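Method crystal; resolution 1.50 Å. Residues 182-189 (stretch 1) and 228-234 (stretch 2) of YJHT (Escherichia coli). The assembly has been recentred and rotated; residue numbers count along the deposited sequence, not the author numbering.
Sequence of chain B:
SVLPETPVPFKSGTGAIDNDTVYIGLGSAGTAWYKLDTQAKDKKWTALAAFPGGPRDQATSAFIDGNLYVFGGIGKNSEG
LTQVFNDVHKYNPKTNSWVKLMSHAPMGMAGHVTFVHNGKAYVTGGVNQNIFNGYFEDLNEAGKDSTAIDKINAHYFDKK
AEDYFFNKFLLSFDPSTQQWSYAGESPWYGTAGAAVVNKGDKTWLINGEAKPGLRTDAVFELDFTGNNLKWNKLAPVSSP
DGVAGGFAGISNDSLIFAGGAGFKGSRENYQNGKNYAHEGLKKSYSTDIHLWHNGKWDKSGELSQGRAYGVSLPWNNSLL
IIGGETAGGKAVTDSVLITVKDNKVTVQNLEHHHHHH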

# COMPACT_ATOMS: atom_id res chain seq x y z
N TYR B 182 6.42 10.27 4.20
CA TYR B 182 7.41 9.49 3.49
C TYR B 182 8.81 9.83 4.02
O TYR B 182 9.20 11.02 4.04
CB TYR B 182 7.34 9.81 2.01
CG TYR B 182 8.42 9.15 1.18
CD1 TYR B 182 8.19 7.93 0.55
CD2 TYR B 182 9.68 9.74 1.02
CE1 TYR B 182 9.18 7.31 -0.21
CE2 TYR B 182 10.67 9.12 0.27
CZ TYR B 182 10.42 7.92 -0.35
OH TYR B 182 11.40 7.30 -1.13
N ALA B 183 9.55 8.82 4.45
CA ALA B 183 10.91 8.98 4.98
C ALA B 183 11.99 8.33 4.13
O ALA B 183 13.19 8.56 4.34
CB ALA B 183 10.97 8.47 6.40
N GLY B 184 11.60 7.52 3.15
CA GLY B 184 12.53 6.79 2.31
C GLY B 184 11.98 5.46 1.88
O GLY B 184 10.81 5.18 2.04
N GLU B 185 12.86 4.65 1.31
CA GLU B 185 12.49 3.31 0.87
C GLU B 185 13.70 2.47 0.60
O GLU B 185 14.76 2.97 0.19
CB GLU B 185 11.61 3.35 -0.36
CG GLU B 185 12.26 3.87 -1.58
CD GLU B 185 11.25 4.15 -2.66
OE1 GLU B 185 10.65 5.24 -2.59
OE2 GLU B 185 11.06 3.29 -3.55
N SER B 186 13.55 1.19 0.82
CA SER B 186 14.63 0.25 0.59
C SER B 186 14.93 0.16 -0.89
O SER B 186 14.02 0.06 -1.71
CB SER B 186 14.26 -1.13 1.07
OG SER B 186 15.33 -2.01 0.84
N PRO B 187 16.23 0.18 -1.24
CA PRO B 187 16.54 -0.18 -2.62
C PRO B 187 16.28 -1.64 -3.01
O PRO B 187 16.33 -1.97 -4.21
CB PRO B 187 18.05 0.08 -2.72
CG PRO B 187 18.46 0.80 -1.44
CD PRO B 187 17.41 0.51 -0.43
N TRP B 188 15.96 -2.49 -2.03
CA TRP B 188 15.84 -3.93 -2.23
C TRP B 188 14.38 -4.39 -2.04
O TRP B 188 13.59 -4.26 -2.97
CB TRP B 188 16.83 -4.64 -1.30
CG TRP B 188 18.24 -4.19 -1.65
CD1 TRP B 188 18.90 -4.44 -2.80
CD2 TRP B 188 19.09 -3.35 -0.86
NE1 TRP B 188 20.12 -3.83 -2.79
CE2 TRP B 188 20.27 -3.16 -1.61
CE3 TRP B 188 18.99 -2.76 0.40
CZ2 TRP B 188 21.32 -2.39 -1.14
CZ3 TRP B 188 20.04 -2.00 0.86
CH2 TRP B 188 21.20 -1.83 0.10
N TYR B 189 14.02 -4.91 -0.88
CA TYR B 189 12.67 -5.46 -0.67
C TYR B 189 12.29 -5.32 0.79
O TYR B 189 13.15 -5.19 1.66
CB TYR B 189 12.61 -6.94 -1.10
CG TYR B 189 13.68 -7.78 -0.47
CD1 TYR B 189 13.50 -8.40 0.75
CD2 TYR B 189 14.93 -7.94 -1.10
CE1 TYR B 189 14.48 -9.13 1.35
CE2 TYR B 189 15.93 -8.68 -0.50
CZ TYR B 189 15.72 -9.28 0.72
OH TYR B 189 16.73 -10.00 1.31
N ASN B 228 21.76 12.66 3.34
CA ASN B 228 20.83 11.79 2.66
C ASN B 228 20.88 10.40 3.29
O ASN B 228 21.95 9.85 3.51
CB ASN B 228 21.22 11.68 1.19
CG ASN B 228 21.18 13.02 0.47
OD1 ASN B 228 20.15 13.70 0.48
ND2 ASN B 228 22.29 13.40 -0.16
N LEU B 229 19.71 9.82 3.59
CA LEU B 229 19.65 8.46 4.12
C LEU B 229 20.31 7.51 3.13
O LEU B 229 20.09 7.60 1.92
CB LEU B 229 18.19 8.03 4.35
CG LEU B 229 17.92 6.55 4.70
CD1 LEU B 229 18.52 6.10 6.01
CD2 LEU B 229 16.40 6.32 4.72
N LYS B 230 21.15 6.64 3.66
CA LYS B 230 21.85 5.65 2.88
C LYS B 230 21.52 4.26 3.40
O LYS B 230 21.52 4.03 4.61
CB LYS B 230 23.36 5.91 2.97
CG LYS B 230 24.22 4.91 2.23
CD LYS B 230 24.14 5.12 0.74
CE LYS B 230 24.89 4.05 -0.00
NZ LYS B 230 24.70 4.17 -1.48
N TRP B 231 21.26 3.34 2.48
CA TRP B 231 20.94 1.94 2.77
C TRP B 231 22.09 1.04 2.31
O TRP B 231 22.57 1.19 1.17
CB TRP B 231 19.69 1.52 2.00
CG TRP B 231 18.46 2.26 2.33
CD1 TRP B 231 18.17 3.53 1.99
CD2 TRP B 231 17.31 1.75 3.03
NE1 TRP B 231 16.91 3.88 2.45
CE2 TRP B 231 16.37 2.80 3.11
CE3 TRP B 231 17.00 0.51 3.62
CZ2 TRP B 231 15.11 2.65 3.72
CZ3 TRP B 231 15.72 0.36 4.24
CH2 TRP B 231 14.82 1.43 4.30
N ASN B 232 22.49 0.11 3.17
CA ASN B 232 23.58 -0.82 2.91
C ASN B 232 23.15 -2.24 3.23
O ASN B 232 22.44 -2.48 4.23
CB ASN B 232 24.79 -0.50 3.81
CG ASN B 232 25.36 0.88 3.57
OD1 ASN B 232 25.46 1.70 4.51
ND2 ASN B 232 25.74 1.15 2.34
N LYS B 233 23.56 -3.18 2.40
CA LYS B 233 23.49 -4.59 2.72
C LYS B 233 24.72 -4.97 3.48
O LYS B 233 25.83 -4.88 2.94
CB LYS B 233 23.41 -5.46 1.47
CG LYS B 233 22.06 -5.54 0.84
CD LYS B 233 22.11 -6.43 -0.39
CE LYS B 233 20.75 -6.72 -0.94
NZ LYS B 233 20.85 -7.55 -2.15
N LEU B 234 24.56 -5.42 4.70
CA LEU B 234 25.65 -5.88 5.51
C LEU B 234 25.85 -7.38 5.32
O LEU B 234 25.12 -8.03 4.57
CB LEU B 234 25.46 -5.54 7.00
CG LEU B 234 25.29 -4.08 7.42
CD1 LEU B 234 25.39 -3.97 8.95
CD2 LEU B 234 26.33 -3.19 6.72
O HOH W 1 15.52 6.20 1.10

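The two stretches meet through an aromatic contact in which two tryptophans, one from each segment, offer their ring faces to the other chain segment, and a single water supplies the polar link in place of any direct hydrogen bond.

The backbones run in roughly the same direction, with end-to-end vectors 22° apart, but they do not pair as neighbouring strands of a sheet. At the nearest register the CA atoms of Ser186 and Trp231 are 6.9 Å apart, and those of Trp188 and Lys233 are 9.1 Å apart. Side chains fill this gap, and together the segments bury 402 Å² of surface. Stretch 1 passes from a strand, which ends at Glu185, into a loop; stretch 2 enters its strand at Lys230, and the alternation of an extended chain turns Leu229, Trp231 and Lys233 toward stretch 1 while Lys230 and Asn232 point away.

Trp231 is the centre of the contact. Its indole lies against the backbone of stretch 1, with Glu185, Ser186 and Pro187 all over one face. Ser186 CA sits 3.6 Å from the centroid of the six-membered ring of Trp231 and only 4° off its normal, so its C-H group can meet the pi cloud almost squarely. Pro187 CD lies 3.8 Å from the centroid of the five-membered ring of Trp231; being bonded to the proline nitrogen, this carbon is slightly electron-poor, which makes its hydrogens good partners for an electron-rich ring. A broad, flat indole suits this place because it can cover several consecutive residues at once.

The indole nitrogen is also served. Trp231 NE1 is 3.2 Å from Glu185 O, but the angle is too poor for a hydrogen bond, as expected for a carbonyl over the ring face when the N-H lies in the ring plane. Instead Trp231 NE1 donates to water 1 at 3.0 Å, and the same water accepts from Glu185 N at 3.1 Å, bridging backbone and side chain.

Trp188 makes the second aromatic contact, its side chain directed toward stretch 2. Trp188 CZ3 packs 3.7 Å from Trp231 CB, while Lys233 extends its aliphatic chain over the indole. Lys233 CE stands 3.4 Å from the centroid of the five-membered ring of Trp188, 7° off the normal, and Lys233 NZ is 4.1 Å from that centroid, still over the face. Lysine fits well here: its methylene next to the ammonium is polarised for a CH-pi contact, and the charge itself gains a cation-pi attraction while the residue remains exposed to solvent. Within stretch 1, Trp188 N donates to Ser186 OG at 3.0 Å, a bond that ties the loop together beside the aromatic contact.

At the other end the packing is lighter: Leu229, its CB pointing toward stretch 1, brings CD2 to 3.9 Å from Ala183 O. A branched apolar side chain can fill the space by Ala183 and Gly184 through van der Waals contact, with no polar group needing a partner. Gly184 leaves room there, since an ideal CB would lie 3.1 Å from Leu229 CD2, and its backbone angles by themselves call for glycine.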